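Local structure of WYL1 (Ruminococcus sp., 6OAW) at residues B[65-70]-B[147-152]; B[84-87]-B[92-95]; B[88-93]-B[162-167]. The protein is probably an accessory protein of the Type VI-D CRISPR-Cas immune system, built around a WYL domain and modulating the activity of that system. All coordinates share one frame; numbering follows the deposited sequence.

Overall arrangement
Followed from the N terminus, all three contacts lie in the first half of the chain, in a mainly helical region. Helix 55-71 supplies 65-70, which meets 147-152 in interaction 1 and so closes a loop of 76 residues. Nested inside that loop, interaction 2 folds 84-87 back on 92-95 across four intervening residues, at the start of helix 92-96. Interaction 3 then joins 88-93 to 162-167 on helix 161-172, closing a loop of 68 residues that crosses the first one. The 84-95 region is thus held against helix 55-71 on one hand and helix 161-172 on the other: Ser70 OG is hydrogen-bonded to Trp93 N, and Ala66, one turn earlier, packs on Phe90 of interaction 3.

Interaction 1 of 3, residues B[65-70]-B[147-152]; sequences SAYIAS and SDDLYY
Tyr67, reaching out from helix 55-71, meets Asp149 and Leu150 where the chain passes from an ST turn into helix 151-156, with Leu150 at the N-cap position. The tyrosine is the one side chain of 65-70 to bridge the interval: with CG anti to the backbone N (chi1 173°), the ring is carried off the helix toward the turn. The tight part of the contact lies between that ring and Leu150. Leu150 CD2 comes to 3.6 Å from Tyr67 CE1, approaching the ring obliquely, and stays within 4.0 Å of Tyr67 CD1. Phe90 and Thr144 also touch the tyrosine, while Leu145 packs on Leu150, so this side of the contact, with the buried Leu150, is the packed one.

The hydroxyl end is different in character, because it lies beside the exposed Asp149. Here Tyr67 OH donates a hydrogen bond of 3.1 Å to Asp149 O, which sits at the edge of the phenol ring, in its plane. The hydroxyl approaches from above the carbonyl plane, 56° out of it. The carboxylate of Asp149 makes no such bond to Tyr67; of this side chain, it is CB that reaches the hydroxyl. Behind the acceptor, the ST turn fixes the backbone: Ser147 OG is bonded to Thr144 O on one hand and, on the other, accepts from Asp149 N at 3.2 Å with an N-H...O angle of 161°.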
loop_
_atom_site.group_PDB
_atom_site.type_symbol
_atom_site.label_atom_id
_atom_site.label_comp_id
_atom_site.label_asym_id
_atom_site.label_seq_id
_atom_site.Cartn_x
_atom_site.Cartn_y
_atom_site.Cartn_z
ATOM N N SER B 65 -19.183 -0.545 10.427
ATOM C CA SER B 65 -18.354 -1.761 10.310
ATOM C C SER B 65 -17.142 -1.686 11.236
ATOM O O SER B 65 -16.911 -2.658 11.983
ATOM C CB SER B 65 -17.977 -1.963 8.881
ATOM O OG SER B 65 -19.155 -2.251 8.162
ATOM N N ALA B 66 -16.366 -0.612 11.159
ATOM C CA ALA B 66 -15.117 -0.466 11.932
ATOM C C ALA B 66 -15.457 -0.484 13.429
ATOM O O ALA B 66 -14.715 -1.103 14.193
ATOM C CB ALA B 66 -14.412 0.809 11.543
ATOM N N TYR B 67 -16.547 0.177 13.812
ATOM C CA TYR B 67 -16.989 0.364 15.211
ATOM C C TYR B 67 -17.376 -0.986 15.812
ATOM O O TYR B 67 -16.920 -1.320 16.929
ATOM C CB TYR B 67 -18.165 1.333 15.325
ATOM C CG TYR B 67 -18.741 1.416 16.710
ATOM C CD1 TYR B 67 -17.916 1.706 17.788
ATOM C CD2 TYR B 67 -20.089 1.177 16.966
ATOM C CE1 TYR B 67 -18.414 1.785 19.081
ATOM C CE2 TYR B 67 -20.603 1.242 18.257
ATOM C CZ TYR B 67 -19.759 1.551 19.314
ATOM O OH TYR B 67 -20.197 1.620 20.603
ATOM N N ILE B 68 -18.216 -1.740 15.125
ATOM C CA ILE B 68 -18.756 -3.016 15.676
ATOM C C ILE B 68 -17.594 -4.019 15.854
ATOM O O ILE B 68 -17.615 -4.763 16.860
ATOM C CB ILE B 68 -19.901 -3.533 14.788
ATOM C CG1 ILE B 68 -20.905 -4.411 15.537
ATOM C CG2 ILE B 68 -19.337 -4.223 13.557
ATOM N N ALA B 69 -16.590 -4.040 14.965
ATOM C CA ALA B 69 -15.422 -4.937 15.129
ATOM C C ALA B 69 -14.660 -4.532 16.403
ATOM O O ALA B 69 -14.223 -5.437 17.177
ATOM C CB ALA B 69 -14.528 -4.909 13.927
ATOM N N SER B 70 -14.505 -3.232 16.639
ATOM C CA SER B 70 -13.797 -2.735 17.837
ATOM C C SER B 70 -14.635 -3.070 19.075
ATOM O O SER B 70 -14.100 -3.656 20.010
ATOM C CB SER B 70 -13.495 -1.276 17.729
ATOM O OG SER B 70 -12.769 -0.831 18.871
ATOM N N SER B 147 -23.632 7.602 23.100
ATOM C CA SER B 147 -23.685 6.447 24.037
ATOM C C SER B 147 -22.438 6.443 24.915
ATOM O O SER B 147 -21.497 7.201 24.622
ATOM C CB SER B 147 -23.812 5.133 23.317
ATOM O OG SER B 147 -22.591 4.807 22.687
ATOM N N ASP B 148 -22.431 5.564 25.912
ATOM C CA ASP B 148 -21.290 5.375 26.843
ATOM C C ASP B 148 -20.326 4.327 26.263
ATOM O O ASP B 148 -19.384 3.959 26.957
ATOM C CB ASP B 148 -21.823 5.033 28.243
ATOM C CG ASP B 148 -22.640 6.158 28.866
ATOM O OD1 ASP B 148 -22.188 7.321 28.766
ATOM O OD2 ASP B 148 -23.738 5.878 29.418
ATOM N N ASP B 149 -20.552 3.854 25.030
ATOM C CA ASP B 149 -19.816 2.700 24.450
ATOM C C ASP B 149 -18.645 3.196 23.601
ATOM O O ASP B 149 -18.155 2.416 22.780
ATOM C CB ASP B 149 -20.758 1.799 23.649
ATOM C CG ASP B 149 -21.740 1.021 24.505
ATOM O OD1 ASP B 149 -21.344 0.555 25.574
ATOM O OD2 ASP B 149 -22.886 0.887 24.099
ATOM N N LEU B 150 -18.200 4.434 23.788
ATOM C CA LEU B 150 -17.000 5.024 23.127
ATOM C C LEU B 150 -16.087 5.627 24.205
ATOM O O LEU B 150 -15.490 6.708 23.966
ATOM C CB LEU B 150 -17.479 6.088 22.129
ATOM C CG LEU B 150 -18.029 5.529 20.814
ATOM C CD1 LEU B 150 -18.718 6.616 19.993
ATOM C CD2 LEU B 150 -16.913 4.885 20.011
ATOM N N TYR B 151 -16.032 4.985 25.372
ATOM C CA TYR B 151 -15.325 5.503 26.569
ATOM C C TYR B 151 -13.914 5.983 26.184
ATOM O O TYR B 151 -13.569 7.132 26.453
ATOM C CB TYR B 151 -15.319 4.426 27.662
ATOM C CG TYR B 151 -14.681 4.834 28.967
ATOM C CD1 TYR B 151 -15.244 5.802 29.787
ATOM C CD2 TYR B 151 -13.501 4.233 29.380
ATOM C CE1 TYR B 151 -14.630 6.178 30.971
ATOM C CE2 TYR B 151 -12.876 4.592 30.557
ATOM C CZ TYR B 151 -13.445 5.567 31.356
ATOM O OH TYR B 151 -12.798 5.916 32.504
ATOM N N TYR B 152 -13.107 5.118 25.571
ATOM C CA TYR B 152 -11.666 5.379 25.327
ATOM C C TYR B 152 -11.493 6.353 24.159
ATOM O O TYR B 152 -10.519 7.117 24.166
ATOM C CB TYR B 152 -10.913 4.065 25.121
ATOM C CG TYR B 152 -10.911 3.199 26.351
ATOM C CD1 TYR B 152 -10.157 3.534 27.464
ATOM C CD2 TYR B 152 -11.698 2.064 26.417
ATOM C CE1 TYR B 152 -10.165 2.743 28.609
ATOM C CE2 TYR B 152 -11.741 1.280 27.558
ATOM C CZ TYR B 152 -10.970 1.612 28.657
ATOM O OH TYR B 152 -11.027 0.783 29.747
#

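Interaction 2 of 3, residues B[84-87]-B[92-95]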
loop_
_atom_site.group_PDB
_atom_site.type_symbol
_atom_site.label_atom_id
_atom_site.label_comp_id
_atom_site.label_asym_id
_atom_site.label_seq_id
_atom_site.Cartn_x
_atom_site.Cartn_y
_atom_site.Cartn_z
ATOM N N ILE B 84 -12.901 -8.587 9.824
ATOM C CA ILE B 84 -13.273 -7.141 9.764
ATOM C C ILE B 84 -12.100 -6.339 10.330
ATOM O O ILE B 84 -11.660 -6.581 11.437
ATOM C CB ILE B 84 -14.595 -6.814 10.478
ATOM C CG1 ILE B 84 -15.764 -7.669 9.996
ATOM C CG2 ILE B 84 -14.915 -5.341 10.315
ATOM C CD1 ILE B 84 -16.043 -7.536 8.537
ATOM N N PRO B 85 -11.473 -5.429 9.550
ATOM C CA PRO B 85 -10.303 -4.699 10.034
ATOM C C PRO B 85 -10.571 -3.908 11.323
ATOM O O PRO B 85 -11.667 -3.378 11.481
ATOM C CB PRO B 85 -9.941 -3.761 8.880
ATOM C CG PRO B 85 -10.537 -4.418 7.662
ATOM C CD PRO B 85 -11.777 -5.145 8.132
ATOM N N LEU B 86 -9.561 -3.864 12.194
ATOM C CA LEU B 86 -9.545 -3.095 13.455
ATOM C C LEU B 86 -8.741 -1.822 13.199
ATOM O O LEU B 86 -7.541 -1.908 13.063
ATOM C CB LEU B 86 -8.945 -3.980 14.552
ATOM C CG LEU B 86 -9.762 -5.239 14.875
ATOM C CD1 LEU B 86 -8.956 -6.218 15.708
ATOM C CD2 LEU B 86 -11.039 -4.878 15.620
ATOM N N LEU B 87 -9.422 -0.694 13.024
ATOM C CA LEU B 87 -8.785 0.600 12.719
ATOM C C LEU B 87 -8.075 1.099 13.971
ATOM O O LEU B 87 -8.670 1.008 15.059
ATOM C CB LEU B 87 -9.840 1.635 12.324
ATOM C CG LEU B 87 -10.492 1.482 10.974
ATOM C CD1 LEU B 87 -11.338 2.709 10.691
ATOM C CD2 LEU B 87 -9.421 1.293 9.906
ATOM N N GLU B 92 -11.167 0.958 21.899
ATOM C CA GLU B 92 -11.676 -0.172 22.720
ATOM C C GLU B 92 -10.865 -1.460 22.458
ATOM O O GLU B 92 -10.371 -2.054 23.417
ATOM C CB GLU B 92 -13.157 -0.383 22.448
ATOM C CG GLU B 92 -13.745 -1.582 23.175
ATOM C CD GLU B 92 -14.461 -1.258 24.448
ATOM O OE1 GLU B 92 -13.856 -1.475 25.537
ATOM O OE2 GLU B 92 -15.623 -0.798 24.343
ATOM N N TRP B 93 -10.717 -1.882 21.206
ATOM C CA TRP B 93 -10.010 -3.147 20.902
ATOM C C TRP B 93 -8.568 -3.046 21.399
ATOM O O TRP B 93 -8.011 -4.099 21.773
ATOM C CB TRP B 93 -10.083 -3.539 19.423
ATOM C CG TRP B 93 -9.264 -2.702 18.498
ATOM C CD1 TRP B 93 -9.689 -1.597 17.814
ATOM C CD2 TRP B 93 -7.919 -2.956 18.049
ATOM N NE1 TRP B 93 -8.680 -1.112 17.029
ATOM C CE2 TRP B 93 -7.588 -1.931 17.140
ATOM C CE3 TRP B 93 -6.966 -3.954 18.308
ATOM C CZ2 TRP B 93 -6.343 -1.869 16.513
ATOM C CZ3 TRP B 93 -5.724 -3.886 17.705
ATOM C CH2 TRP B 93 -5.416 -2.851 16.819
ATOM N N GLN B 94 -7.968 -1.857 21.329
ATOM C CA GLN B 94 -6.528 -1.687 21.643
ATOM C C GLN B 94 -6.357 -1.786 23.156
ATOM O O GLN B 94 -5.341 -2.314 23.570
ATOM C CB GLN B 94 -5.948 -0.387 21.094
ATOM C CG GLN B 94 -6.066 -0.314 19.594
ATOM C CD GLN B 94 -5.373 0.886 19.031
ATOM O OE1 GLN B 94 -4.157 1.004 19.137
ATOM N NE2 GLN B 94 -6.143 1.740 18.365
ATOM N N ILE B 95 -7.364 -1.390 23.931
ATOM C CA ILE B 95 -7.372 -1.570 25.410
ATOM C C ILE B 95 -7.579 -3.053 25.713
ATOM O O ILE B 95 -6.795 -3.589 26.491
ATOM C CB ILE B 95 -8.421 -0.680 26.090
ATOM C CG1 ILE B 95 -8.150 0.792 25.780
ATOM C CG2 ILE B 95 -8.498 -0.953 27.585
ATOM C CD1 ILE B 95 -6.771 1.289 26.157
#
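The indole NE1 of Trp93 donates to Leu87 O across 2.9 Å, in a nearly straight bond with an N-H...O angle of 166°. The acceptor lies close to the plane of the indole, as the N-H direction requires, whereas seen from the carbonyl the donor stands well above the peptide plane. With the edge of the indole engaged in this way, one of its faces lies against Leu86. That face is taken up by a CH-pi contact: Leu86 CB lies 3.7 Å from the centroid of the five-membered ring, 16° off its normal. The two methyls of the leucine spread the contact further, CD1 reaching 4.0 Å from Trp93 CE3 and CD2 lying the same distance from Trp93 CG.

In terms of the fold, this is an irregular loop doubling back to meet the first turn of the short helix 92-96. The first torsion of Trp93 places CG between its backbone N and carbonyl carbon (chi1 72°), which swings the indole back over the preceding loop. On the opposite face Gln94 CG sits 3.3 Å above the ring plane of Trp93, completing a sandwich of leucine, indole and glutamine. The amide NE2 of Gln94 in turn bonds to Phe90 O, while Ser70 OG of helix 55-71 is bonded to Trp93 N.

Interaction 3 of 3, residues B[88-93]-B[162-167]; sequences NAFVEW and RRFLKA
Phe90 and Phe164 form an offset edge-to-face aromatic pair that joins the loop before helix 92-96 to helix 161-172. The edge belongs to Phe164 and the face to Phe90: the planes stand at 81°, with centroids 5.5 Å apart. Phe164 leads with its far end: CZ lies 3.6 Å from Phe90 CE1, while Phe164 CE1 stands over the Phe90 face, displaced toward its rim. A first torsion with CG anti to the backbone N (chi1 173°) carries the Phe164 ring across to meet it, and Phe9 stacks on Phe164 in turn. Replacing Phe90 by an alanine would probably deprive the Phe164 edge of the face it meets and open a gap against Ala66 and Tyr67 of helix 55-71.

The aliphatic part lies closer to the backbones. Ala89 CB rests 3.9 Å from Ala167 CB and 3.6 Å from Ala167 C, a fit that two methyl groups permit, with the CA atoms of Ala89 and Ala167 only 5.5 Å apart.

Polar atoms play a lesser part, since no hydrogen bond spans the two segments. Ala89 O, bonded to Tyr157 OH, lies at the edge of the Phe164 ring, 4.0 Å from its CE1.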
loop_
_atom_site.group_PDB
_atom_site.type_symbol
_atom_site.label_atom_id
_atom_site.label_comp_id
_atom_site.label_asym_id
_atom_site.label_seq_id
_atom_site.Cartn_x
_atom_site.Cartn_y
_atom_site.Cartn_z
ATOM N N ASN B 88 -6.896 1.681 13.774
ATOM C CA ASN B 88 -6.093 2.395 14.788
ATOM C C ASN B 88 -6.918 3.537 15.396
ATOM O O ASN B 88 -6.673 3.815 16.557
ATOM C CB ASN B 88 -4.769 2.838 14.183
ATOM C CG ASN B 88 -3.896 1.649 13.858
ATOM O OD1 ASN B 88 -3.882 0.669 14.603
ATOM N ND2 ASN B 88 -3.183 1.710 12.745
ATOM N N ALA B 89 -7.901 4.111 14.690
ATOM C CA ALA B 89 -8.732 5.228 15.204
ATOM C C ALA B 89 -9.694 4.745 16.291
ATOM O O ALA B 89 -10.090 5.586 17.129
ATOM C CB ALA B 89 -9.501 5.900 14.100
ATOM N N PHE B 90 -10.092 3.472 16.249
ATOM C CA PHE B 90 -10.909 2.841 17.314
ATOM C C PHE B 90 -9.959 2.302 18.397
ATOM O O PHE B 90 -8.895 1.769 18.080
ATOM C CB PHE B 90 -11.866 1.798 16.733
ATOM C CG PHE B 90 -13.029 2.435 16.016
ATOM C CD1 PHE B 90 -14.134 2.917 16.717
ATOM C CD2 PHE B 90 -12.982 2.638 14.638
ATOM C CE1 PHE B 90 -15.194 3.518 16.047
ATOM C CE2 PHE B 90 -14.037 3.242 13.978
ATOM C CZ PHE B 90 -15.141 3.670 14.674
ATOM N N VAL B 91 -10.365 2.453 19.650
ATOM C CA VAL B 91 -9.447 2.383 20.823
ATOM C C VAL B 91 -9.872 1.225 21.732
ATOM O O VAL B 91 -8.980 0.574 22.250
ATOM C CB VAL B 91 -9.363 3.720 21.588
ATOM C CG1 VAL B 91 -8.222 3.699 22.585
ATOM C CG2 VAL B 91 -9.194 4.921 20.667
ATOM N N GLU B 92 -11.167 0.958 21.899
ATOM C CA GLU B 92 -11.676 -0.172 22.720
ATOM C C GLU B 92 -10.865 -1.460 22.458
ATOM O O GLU B 92 -10.371 -2.054 23.417
ATOM C CB GLU B 92 -13.157 -0.383 22.448
ATOM C CG GLU B 92 -13.745 -1.582 23.175
ATOM C CD GLU B 92 -14.461 -1.258 24.448
ATOM O OE1 GLU B 92 -13.856 -1.475 25.537
ATOM O OE2 GLU B 92 -15.623 -0.798 24.343
ATOM N N TRP B 93 -10.717 -1.882 21.206
ATOM C CA TRP B 93 -10.010 -3.147 20.902
ATOM C C TRP B 93 -8.568 -3.046 21.399
ATOM O O TRP B 93 -8.011 -4.099 21.773
ATOM C CB TRP B 93 -10.083 -3.539 19.423
ATOM C CG TRP B 93 -9.264 -2.702 18.498
ATOM C CD1 TRP B 93 -9.689 -1.597 17.814
ATOM C CD2 TRP B 93 -7.919 -2.956 18.049
ATOM N NE1 TRP B 93 -8.680 -1.112 17.029
ATOM C CE2 TRP B 93 -7.588 -1.931 17.140
ATOM C CE3 TRP B 93 -6.966 -3.954 18.308
ATOM C CZ2 TRP B 93 -6.343 -1.869 16.513
ATOM C CZ3 TRP B 93 -5.724 -3.886 17.705
ATOM C CH2 TRP B 93 -5.416 -2.851 16.819
ATOM N N ARG B 162 -15.115 15.980 15.578
ATOM C CA ARG B 162 -14.363 16.373 14.352
ATOM C C ARG B 162 -13.058 15.547 14.277
ATOM O O ARG B 162 -12.785 14.925 13.227
ATOM C CB ARG B 162 -14.126 17.894 14.358
ATOM C CG ARG B 162 -13.449 18.437 13.099
ATOM C CD ARG B 162 -13.895 19.840 12.671
ATOM N N ARG B 163 -12.313 15.523 15.385
ATOM C CA ARG B 163 -10.998 14.855 15.513
ATOM C C ARG B 163 -11.201 13.340 15.336
ATOM O O ARG B 163 -10.428 12.717 14.559
ATOM C CB ARG B 163 -10.371 15.223 16.868
ATOM N N PHE B 164 -12.188 12.759 16.030
ATOM C CA PHE B 164 -12.462 11.295 16.015
ATOM C C PHE B 164 -12.781 10.858 14.572
ATOM O O PHE B 164 -12.133 9.915 14.051
ATOM C CB PHE B 164 -13.578 10.960 17.004
ATOM C CG PHE B 164 -14.089 9.545 16.995
ATOM C CD1 PHE B 164 -13.257 8.477 16.748
ATOM C CD2 PHE B 164 -15.403 9.279 17.311
ATOM C CE1 PHE B 164 -13.732 7.175 16.775
ATOM C CE2 PHE B 164 -15.883 7.980 17.333
ATOM C CZ PHE B 164 -15.050 6.926 17.049
ATOM N N LEU B 165 -13.731 11.535 13.931
ATOM C CA LEU B 165 -14.207 11.127 12.586
ATOM C C LEU B 165 -13.087 11.342 11.566
ATOM O O LEU B 165 -12.952 10.496 10.670
ATOM C CB LEU B 165 -15.474 11.908 12.231
ATOM C CG LEU B 165 -16.706 11.610 13.084
ATOM C CD1 LEU B 165 -17.875 12.426 12.618
ATOM C CD2 LEU B 165 -17.074 10.139 13.067
ATOM N N LYS B 166 -12.303 12.413 11.681
ATOM C CA LYS B 166 -11.182 12.637 10.737
ATOM C C LYS B 166 -10.217 11.444 10.831
ATOM O O LYS B 166 -9.722 10.950 9.776
ATOM C CB LYS B 166 -10.465 13.950 11.038
ATOM C CG LYS B 166 -9.172 14.142 10.255
ATOM C CD LYS B 166 -8.456 15.455 10.553
ATOM C CE LYS B 166 -7.226 15.668 9.681
ATOM N NZ LYS B 166 -7.530 15.670 8.224
ATOM N N ALA B 167 -9.950 11.002 12.060
ATOM C CA ALA B 167 -9.025 9.883 12.343
ATOM C C ALA B 167 -9.595 8.599 11.735
ATOM O O ALA B 167 -8.846 7.850 11.132
ATOM C CB ALA B 167 -8.805 9.765 13.820
#